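Local coordinates for vacuolar aminopeptidase 1 (PDB 5JGF), which removes amino acids, preferably neutral or hydrophobic ones, from the N termini of peptides and proteins as a zinc-dependent vacuolar enzyme that assembles into dodecamers, at residues Thr25-Ser30 against Ser150-Ser155; Ser30-Leu35 against Cys266-Met271; Ile64-Asn69 against Leu294-Glu299. One frame throughout, in Å; residues are numbered along the deposited sequence.

Contact 1 (Thr25-Ser30 against Ser150-Ser155); sequences TYHVVS and SALVDS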
loop_
_atom_site.group_PDB
_atom_site.type_symbol
_atom_site.label_atom_id
_atom_site.label_comp_id
_atom_site.label_asym_id
_atom_site.label_seq_id
_atom_site.Cartn_x
_atom_site.Cartn_y
_atom_site.Cartn_z
ATOM N N THR D 25 -4.744 25.416 40.399
ATOM C CA THR D 25 -3.580 26.268 40.608
ATOM C C THR D 25 -3.931 27.388 41.592
ATOM O O THR D 25 -3.126 27.743 42.458
ATOM C CB THR D 25 -3.102 26.870 39.275
ATOM O OG1 THR D 25 -2.880 25.810 38.333
ATOM C CG2 THR D 25 -1.796 27.635 39.470
ATOM N N TYR D 26 -5.137 27.933 41.467
ATOM C CA TYR D 26 -5.585 28.994 42.370
ATOM C C TYR D 26 -5.541 28.546 43.827
ATOM O O TYR D 26 -5.077 29.292 44.692
ATOM C CB TYR D 26 -7.013 29.425 42.031
ATOM C CG TYR D 26 -7.145 30.120 40.699
ATOM C CD1 TYR D 26 -6.593 31.385 40.491
ATOM C CD2 TYR D 26 -7.827 29.516 39.643
ATOM C CE1 TYR D 26 -6.719 32.033 39.262
ATOM C CE2 TYR D 26 -7.956 30.153 38.412
ATOM C CZ TYR D 26 -7.402 31.407 38.228
ATOM O OH TYR D 26 -7.523 32.035 37.008
ATOM N N HIS D 27 -6.030 27.336 44.103
ATOM C CA HIS D 27 -6.033 26.816 45.474
ATOM C C HIS D 27 -4.614 26.611 45.979
ATOM O O HIS D 27 -4.308 26.919 47.129
ATOM C CB HIS D 27 -6.775 25.473 45.576
ATOM C CG HIS D 27 -8.249 25.568 45.335
ATOM N ND1 HIS D 27 -8.812 25.408 44.087
ATOM C CD2 HIS D 27 -9.277 25.815 46.183
ATOM C CE1 HIS D 27 -10.123 25.552 44.176
ATOM N NE2 HIS D 27 -10.431 25.800 45.437
ATOM N N VAL D 28 -3.753 26.075 45.117
ATOM C CA VAL D 28 -2.362 25.818 45.479
ATOM C C VAL D 28 -1.633 27.090 45.902
ATOM O O VAL D 28 -0.941 27.113 46.920
ATOM C CB VAL D 28 -1.601 25.152 44.310
ATOM C CG1 VAL D 28 -0.111 25.071 44.623
ATOM C CG2 VAL D 28 -2.158 23.750 44.070
ATOM N N VAL D 29 -1.782 28.143 45.107
ATOM C CA VAL D 29 -1.158 29.420 45.423
ATOM C C VAL D 29 -1.739 29.975 46.722
ATOM O O VAL D 29 -0.998 30.467 47.572
ATOM C CB VAL D 29 -1.364 30.430 44.276
ATOM C CG1 VAL D 29 -0.936 31.823 44.721
ATOM C CG2 VAL D 29 -0.555 29.999 43.054
ATOM N N SER D 30 -3.058 29.873 46.879
ATOM C CA SER D 30 -3.744 30.360 48.071
ATOM C C SER D 30 -3.238 29.605 49.277
ATOM O O SER D 30 -3.060 30.185 50.339
ATOM C CB SER D 30 -5.252 30.158 47.926
ATOM O OG SER D 30 -5.953 30.751 48.996
ATOM N N SER D 150 -13.099 38.172 44.067
ATOM C CA SER D 150 -12.787 36.811 43.667
ATOM C C SER D 150 -13.097 35.815 44.777
ATOM O O SER D 150 -12.974 36.121 45.962
ATOM C CB SER D 150 -11.309 36.708 43.285
ATOM O OG SER D 150 -10.935 35.364 43.053
ATOM N N ALA D 151 -13.508 34.619 44.379
ATOM C CA ALA D 151 -13.818 33.564 45.324
ATOM C C ALA D 151 -13.377 32.250 44.706
ATOM O O ALA D 151 -13.435 32.080 43.488
ATOM C CB ALA D 151 -15.312 33.532 45.611
ATOM N N LEU D 152 -12.918 31.333 45.547
ATOM C CA LEU D 152 -12.489 30.023 45.079
ATOM C C LEU D 152 -13.531 29.004 45.506
ATOM O O LEU D 152 -14.033 29.055 46.633
ATOM C CB LEU D 152 -11.130 29.667 45.682
ATOM C CG LEU D 152 -9.889 29.835 44.797
ATOM C CD1 LEU D 152 -9.974 31.094 43.942
ATOM C CD2 LEU D 152 -8.668 29.855 45.691
ATOM N N VAL D 153 -13.867 28.089 44.602
ATOM C CA VAL D 153 -14.847 27.050 44.898
ATOM C C VAL D 153 -14.255 25.675 44.604
ATOM O O VAL D 153 -13.286 25.555 43.855
ATOM C CB VAL D 153 -16.143 27.257 44.086
ATOM C CG1 VAL D 153 -16.825 28.548 44.530
ATOM C CG2 VAL D 153 -15.826 27.315 42.595
ATOM N N ASP D 154 -14.843 24.643 45.199
ATOM C CA ASP D 154 -14.353 23.280 45.037
ATOM C C ASP D 154 -15.474 22.318 45.421
ATOM O O ASP D 154 -15.957 22.346 46.553
ATOM C CB ASP D 154 -13.142 23.089 45.953
ATOM C CG ASP D 154 -12.586 21.685 45.917
ATOM O OD1 ASP D 154 -11.712 21.382 46.761
ATOM O OD2 ASP D 154 -13.007 20.888 45.055
ATOM N N SER D 155 -15.886 21.466 44.488
ATOM C CA SER D 155 -16.974 20.523 44.750
ATOM C C SER D 155 -16.565 19.310 45.577
ATOM O O SER D 155 -17.422 18.614 46.122
ATOM C CB SER D 155 -17.592 20.040 43.431
ATOM O OG SER D 155 -16.719 19.152 42.750
#
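The imidazole of His27 lies with one face on the side chain of Leu152, while the carbonyl of Val153 meets its edge. In this CH-pi contact Leu152 CG stands over the face, displaced toward the rim, 4.2 Å from the centroid of the His27 ring and 14° off the normal, and CD2 shares the same face. This joins the two parts of an M18 aminopeptidase subunit, for helix 25-38 packs on the mixed sheet that carries the zinc site, whereas strand 149-154 is an outermost strand, within this chain, of the separate six-stranded antiparallel sheet. Helix and strand run at 110° to each other, with the short axes 9.3 Å apart at closest approach.

At the rim of the imidazole, His27 CE1 comes within 3.2 Å of Val153 O, close to the ring plane. His27 ND1 is hydrogen-bonded to Thr24 OG1, which helps to fix the rotation of the ring. A flat, partly polar ring suits this place, since its face accepts an aliphatic side chain while its edge can lie beside a backbone carbonyl.

Leucine serves as the branched partner. Leu152 CD2 reaches the start of the helix backbone, 3.8 Å from Tyr26 O, and touches Ser30 CB. CG of Tyr26 stands anti to its carbonyl carbon (chi1 -67°), and the phenol leads away to bond Asp237 through OH; it also packs on Val383 of a neighbouring subunit. Of the tyrosine side chain it is CB that meets the strand, 3.9 Å from Leu152 CD1.

Contact 2 (Ser30-Leu35 against Cys266-Met271); sequences SFFAEL and CSFAAM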
loop_
_atom_site.group_PDB
_atom_site.type_symbol
_atom_site.label_atom_id
_atom_site.label_comp_id
_atom_site.label_asym_id
_atom_site.label_seq_id
_atom_site.Cartn_x
_atom_site.Cartn_y
_atom_site.Cartn_z
ATOM N N SER D 30 -3.058 29.873 46.879
ATOM C CA SER D 30 -3.744 30.360 48.071
ATOM C C SER D 30 -3.238 29.605 49.277
ATOM O O SER D 30 -3.060 30.185 50.339
ATOM C CB SER D 30 -5.252 30.158 47.926
ATOM O OG SER D 30 -5.953 30.751 48.996
ATOM N N PHE D 31 -3.031 28.301 49.116
ATOM C CA PHE D 31 -2.522 27.451 50.194
ATOM C C PHE D 31 -1.152 27.921 50.674
ATOM O O PHE D 31 -0.906 28.034 51.877
ATOM C CB PHE D 31 -2.394 26.001 49.703
ATOM C CG PHE D 31 -1.652 25.096 50.653
ATOM C CD1 PHE D 31 -2.316 24.457 51.698
ATOM C CD2 PHE D 31 -0.283 24.886 50.503
ATOM C CE1 PHE D 31 -1.621 23.617 52.579
ATOM C CE2 PHE D 31 0.417 24.051 51.379
ATOM C CZ PHE D 31 -0.254 23.416 52.417
ATOM N N PHE D 32 -0.251 28.170 49.729
ATOM C CA PHE D 32 1.092 28.617 50.076
ATOM C C PHE D 32 1.107 30.027 50.655
ATOM O O PHE D 32 1.932 30.335 51.522
ATOM C CB PHE D 32 2.018 28.543 48.858
ATOM C CG PHE D 32 2.374 27.137 48.452
ATOM C CD1 PHE D 32 2.839 26.226 49.393
ATOM C CD2 PHE D 32 2.246 26.727 47.128
ATOM C CE1 PHE D 32 3.172 24.918 49.025
ATOM C CE2 PHE D 32 2.576 25.423 46.748
ATOM C CZ PHE D 32 3.038 24.517 47.699
ATOM N N ALA D 33 0.211 30.881 50.172
ATOM C CA ALA D 33 0.125 32.245 50.678
ATOM C C ALA D 33 -0.279 32.197 52.140
ATOM O O ALA D 33 0.257 32.930 52.974
ATOM C CB ALA D 33 -0.907 33.040 49.882
ATOM N N GLU D 34 -1.232 31.326 52.444
ATOM C CA GLU D 34 -1.724 31.168 53.804
ATOM C C GLU D 34 -0.630 30.631 54.715
ATOM O O GLU D 34 -0.493 31.069 55.862
ATOM C CB GLU D 34 -2.915 30.221 53.800
ATOM C CG GLU D 34 -3.652 30.144 55.116
ATOM C CD GLU D 34 -4.945 29.345 54.986
ATOM O OE1 GLU D 34 -5.426 28.763 55.976
ATOM O OE2 GLU D 34 -5.494 29.284 53.873
ATOM N N LEU D 35 0.147 29.685 54.195
ATOM C CA LEU D 35 1.247 29.086 54.944
ATOM C C LEU D 35 2.324 30.133 55.213
ATOM O O LEU D 35 2.893 30.194 56.308
ATOM C CB LEU D 35 1.850 27.926 54.145
ATOM C CG LEU D 35 3.006 27.170 54.804
ATOM C CD1 LEU D 35 2.500 26.483 56.067
ATOM C CD2 LEU D 35 3.580 26.144 53.827
ATOM N N CYS D 266 7.295 18.892 43.582
ATOM C CA CYS D 266 8.489 19.703 43.821
ATOM C C CYS D 266 8.119 21.049 44.439
ATOM O O CYS D 266 8.842 21.570 45.286
ATOM C CB CYS D 266 9.256 19.956 42.519
ATOM S SG CYS D 266 10.231 18.558 41.946
ATOM N N SER D 267 7.002 21.620 44.000
ATOM C CA SER D 267 6.567 22.909 44.534
ATOM C C SER D 267 6.340 22.817 46.038
ATOM O O SER D 267 6.810 23.668 46.793
ATOM C CB SER D 267 5.284 23.373 43.841
ATOM O OG SER D 267 5.547 23.722 42.492
ATOM N N PHE D 268 5.629 21.778 46.469
ATOM C CA PHE D 268 5.347 21.568 47.890
ATOM C C PHE D 268 6.644 21.338 48.668
ATOM O O PHE D 268 6.885 21.974 49.700
ATOM C CB PHE D 268 4.426 20.358 48.064
ATOM C CG PHE D 268 4.054 20.068 49.495
ATOM C CD1 PHE D 268 2.986 20.727 50.100
ATOM C CD2 PHE D 268 4.765 19.123 50.234
ATOM C CE1 PHE D 268 2.626 20.446 51.424
ATOM C CE2 PHE D 268 4.414 18.835 51.557
ATOM C CZ PHE D 268 3.342 19.498 52.151
ATOM N N ALA D 269 7.479 20.428 48.170
ATOM C CA ALA D 269 8.743 20.123 48.830
ATOM C C ALA D 269 9.630 21.362 48.944
ATOM O O ALA D 269 10.260 21.585 49.979
ATOM C CB ALA D 269 9.481 19.020 48.075
ATOM N N ALA D 270 9.684 22.163 47.884
ATOM C CA ALA D 270 10.506 23.370 47.903
ATOM C C ALA D 270 9.975 24.413 48.887
ATOM O O ALA D 270 10.753 25.020 49.628
ATOM C CB ALA D 270 10.601 23.970 46.499
ATOM N N MET D 271 8.662 24.625 48.900
ATOM C CA MET D 271 8.071 25.606 49.810
ATOM C C MET D 271 8.217 25.190 51.272
ATOM O O MET D 271 8.518 26.020 52.134
ATOM C CB MET D 271 6.588 25.827 49.498
ATOM C CG MET D 271 6.319 26.700 48.282
ATOM S SD MET D 271 7.103 28.343 48.354
ATOM C CE MET D 271 6.675 28.871 49.933
#
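Met271 lays its side chain over one face of the Phe32 ring. Its CB starts 3.6 Å from Phe32 CE1, at the rim. CG, set anti to the carbonyl carbon (chi1 -77°), moves over the ring, 3.7 Å from the centroid of Phe32 and 14° off the normal, a close CH-pi contact. The bend at chi2 carries SD farther off, 5.1 Å from the same centroid, in an oblique Met-aromatic contact; the bend at chi3 then sets the terminal CE. An unbranched, flexible methionine suits this place, because it can bend so that one methylene sits over an aromatic face with the sulfur beyond.

Two helices that run nearly parallel, 6° apart, are joined in this way on the mixed sheet of the catalytic alpha/beta fold. Their short axes stay 11.8 Å from each other, and large side chains bridge that distance. Leu294 of strand 289-295 touches both Phe32 and Met271, and so the pair rests on the sheet.

Phe32 points its far end at the other backbone: CZ lies 3.8 Å from Phe268 CA, which is near the ring plane, and 4.0 Å from Ser267 O. Phe18 of helix 7-21 meets the rings of Phe31, Phe32 and Phe268, extending the aromatic cluster. Ser267, whose OG bonds back to Asp263 O, is small enough for a place beside the sheet, and its side chain is about 8 Å from a bound zinc. Phe31 also meets Phe268: its CE2 is 4.2 Å from Phe268 CE1 and near the plane of the Phe268 ring.

Contact 3 (Ile64-Asn69 against Leu294-Glu299); sequences IRNGTN and LYDNEE. With ZN (zinc ion), chain L.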
loop_
_atom_site.group_PDB
_atom_site.type_symbol
_atom_site.label_atom_id
_atom_site.label_comp_id
_atom_site.label_asym_id
_atom_site.label_seq_id
_atom_site.Cartn_x
_atom_site.Cartn_y
_atom_site.Cartn_z
ATOM N N ILE D 64 2.228 37.869 44.632
ATOM C CA ILE D 64 1.489 36.981 43.752
ATOM C C ILE D 64 1.074 37.720 42.496
ATOM O O ILE D 64 0.728 38.901 42.543
ATOM C CB ILE D 64 0.223 36.445 44.455
ATOM C CG1 ILE D 64 0.623 35.685 45.722
ATOM C CG2 ILE D 64 -0.561 35.530 43.511
ATOM C CD1 ILE D 64 -0.554 35.255 46.573
ATOM N N ARG D 65 1.125 37.024 41.367
ATOM C CA ARG D 65 0.721 37.607 40.102
ATOM C C ARG D 65 -0.365 36.723 39.498
ATOM O O ARG D 65 -0.221 35.502 39.460
ATOM C CB ARG D 65 1.908 37.685 39.136
ATOM C CG ARG D 65 1.520 38.188 37.746
ATOM C CD ARG D 65 2.712 38.225 36.808
ATOM N NE ARG D 65 3.728 39.175 37.250
ATOM C CZ ARG D 65 4.889 39.371 36.632
ATOM N NH1 ARG D 65 5.188 38.680 35.537
ATOM N NH2 ARG D 65 5.750 40.262 37.108
ATOM N N ASN D 66 -1.459 37.343 39.059
ATOM C CA ASN D 66 -2.557 36.618 38.416
ATOM C C ASN D 66 -3.223 35.584 39.323
ATOM O O ASN D 66 -4.114 34.853 38.886
ATOM C CB ASN D 66 -2.028 35.921 37.153
ATOM C CG ASN D 66 -3.130 35.555 36.177
ATOM O OD1 ASN D 66 -3.812 36.429 35.648
ATOM N ND2 ASN D 66 -3.306 34.256 35.932
ATOM N N GLY D 67 -2.792 35.525 40.580
ATOM C CA GLY D 67 -3.346 34.559 41.514
ATOM C C GLY D 67 -2.850 33.142 41.259
ATOM O O GLY D 67 -3.329 32.195 41.877
ATOM N N THR D 68 -1.875 32.997 40.362
ATOM C CA THR D 68 -1.342 31.679 40.006
ATOM C C THR D 68 0.184 31.633 39.884
ATOM O O THR D 68 0.747 30.599 39.525
ATOM C CB THR D 68 -1.915 31.214 38.649
ATOM O OG1 THR D 68 -1.526 32.146 37.629
ATOM C CG2 THR D 68 -3.430 31.141 38.695
ATOM N N ASN D 69 0.839 32.750 40.184
ATOM C CA ASN D 69 2.294 32.889 40.073
ATOM C C ASN D 69 2.730 33.530 41.396
ATOM O O ASN D 69 2.389 34.679 41.673
ATOM C CB ASN D 69 2.569 33.807 38.872
ATOM C CG ASN D 69 4.049 33.997 38.550
ATOM O OD1 ASN D 69 4.387 34.890 37.772
ATOM N ND2 ASN D 69 4.922 33.171 39.115
ATOM N N LEU D 294 7.137 30.114 42.261
ATOM C CA LEU D 294 6.225 29.139 41.670
ATOM C C LEU D 294 5.536 29.737 40.450
ATOM O O LEU D 294 4.878 30.776 40.543
ATOM C CB LEU D 294 5.185 28.730 42.713
ATOM C CG LEU D 294 5.781 28.271 44.049
ATOM C CD1 LEU D 294 4.657 27.950 45.023
ATOM C CD2 LEU D 294 6.676 27.056 43.831
ATOM N N TYR D 295 5.681 29.061 39.314
ATOM C CA TYR D 295 5.121 29.531 38.052
ATOM C C TYR D 295 3.889 28.789 37.557
ATOM O O TYR D 295 3.678 27.614 37.860
ATOM C CB TYR D 295 6.191 29.451 36.961
ATOM C CG TYR D 295 7.421 30.281 37.241
ATOM C CD1 TYR D 295 7.431 31.652 36.988
ATOM C CD2 TYR D 295 8.573 29.697 37.769
ATOM C CE1 TYR D 295 8.561 32.421 37.250
ATOM C CE2 TYR D 295 9.707 30.458 38.039
ATOM C CZ TYR D 295 9.695 31.816 37.776
ATOM O OH TYR D 295 10.816 32.568 38.039
ATOM N N ASP D 296 3.089 29.501 36.775
ATOM C CA ASP D 296 1.890 28.951 36.164
ATOM C C ASP D 296 2.313 28.656 34.724
ATOM O O ASP D 296 3.428 28.984 34.317
ATOM C CB ASP D 296 0.781 30.014 36.174
ATOM C CG ASP D 296 -0.574 29.481 35.723
ATOM O OD1 ASP D 296 -1.514 30.301 35.615
ATOM O OD2 ASP D 296 -0.714 28.261 35.483
ATOM N N ASN D 297 1.433 28.000 33.978
ATOM C CA ASN D 297 1.634 27.719 32.563
ATOM C C ASN D 297 2.896 27.039 32.034
ATOM O O ASN D 297 3.239 27.223 30.869
ATOM C CB ASN D 297 1.415 29.017 31.777
ATOM C CG ASN D 297 0.062 29.647 32.061
ATOM O OD1 ASN D 297 -0.944 28.950 32.221
ATOM N ND2 ASN D 297 0.024 30.967 32.108
ATOM N N GLU D 298 3.588 26.253 32.848
ATOM C CA GLU D 298 4.769 25.560 32.333
ATOM C C GLU D 298 4.289 24.497 31.336
ATOM O O GLU D 298 4.942 24.228 30.323
ATOM C CB GLU D 298 5.540 24.884 33.472
ATOM C CG GLU D 298 6.828 24.150 33.052
ATOM C CD GLU D 298 6.569 22.815 32.360
ATOM O OE1 GLU D 298 5.524 22.194 32.632
ATOM O OE2 GLU D 298 7.423 22.376 31.556
ATOM N N GLU D 299 3.129 23.911 31.620
ATOM C CA GLU D 299 2.582 22.864 30.766
ATOM C C GLU D 299 2.134 23.350 29.391
ATOM O O GLU D 299 1.839 22.536 28.516
ATOM C CB GLU D 299 1.431 22.158 31.481
ATOM C CG GLU D 299 1.855 21.487 32.796
ATOM C CD GLU D 299 2.770 20.280 32.602
ATOM O OE1 GLU D 299 3.309 20.076 31.491
ATOM O OE2 GLU D 299 2.958 19.528 33.577
HETATM ZN ZN ZN L . 4.476 18.317 32.926
HETATM O O HOH W 1 6.001 19.736 33.204
#
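Thr68 OG1 is gripped twice: it donates to Asp296 OD1 at 2.7 Å and accepts from Asn66 ND2 at 3.2 Å. The N-H...O hydrogen bond from Asn66 is almost straight, 173° at the hydrogen, and lies in the plane of the Asn66 amide, whose OD1 accepts from Arg426 of a neighbouring subunit. The hydroxyl meets Asp296 OD1 from above the carboxylate plane; chi1 of 61° sets OG1 between the backbone N and the carbonyl carbon, and a hydroxyl can both give and receive.

Thr68 and Asn69 both face Arg65 in a classic beta bulge that ends the hairpin turn between strands 58-65 and 69-76. Asn69 ND2 then reaches the next strand of the mixed sheet and donates to Leu294 O at 2.8 Å, from above that carbonyl's plane. The amide runs beside the Tyr295 ring.

Asp296 OD2 accepts from Asn297 N at 2.6 Å, helping to hold the turn. An alanine at Asp296 would probably leave the Thr68 hydroxyl without its acceptor and Asn297 N without its carboxylate mate. Beyond it, Glu299 binds zinc through OE2 at 2.0 Å and, less closely, OE1, beside Asp262 and His438; Glu298 OE1 accepts from the zinc-bound water. Asp296 thus probably helps to hold the start of the loop that brings Glu299 to the zinc and Glu298 to its water, a loop whose Glu298 N and Glu299 N are bonded by Asp93.

Of the segments in contact, helix 25-38 comes first along the chain and serves contacts 1 and 2, which share Ser30. Contact 1 closes a loop of 119 residues by bringing strand 149-154 of the antiparallel sheet to the start of the helix. Contact 2 closes 230 residues between the helix and helix 261-278, and contact 3 closes 224 between the hairpin turn at 64-69 and the end of strand 289-295. Every pair of contacts crosses along the chain; none nests. They also meet in space: Tyr26 and Val29 pack on the turn at Gly67 and Thr68, while Phe32 touches Leu294. Helix 25-38 thereby ties the antiparallel sheet to the hairpin turn and to strand 289-295, which leads into the zinc-site loop.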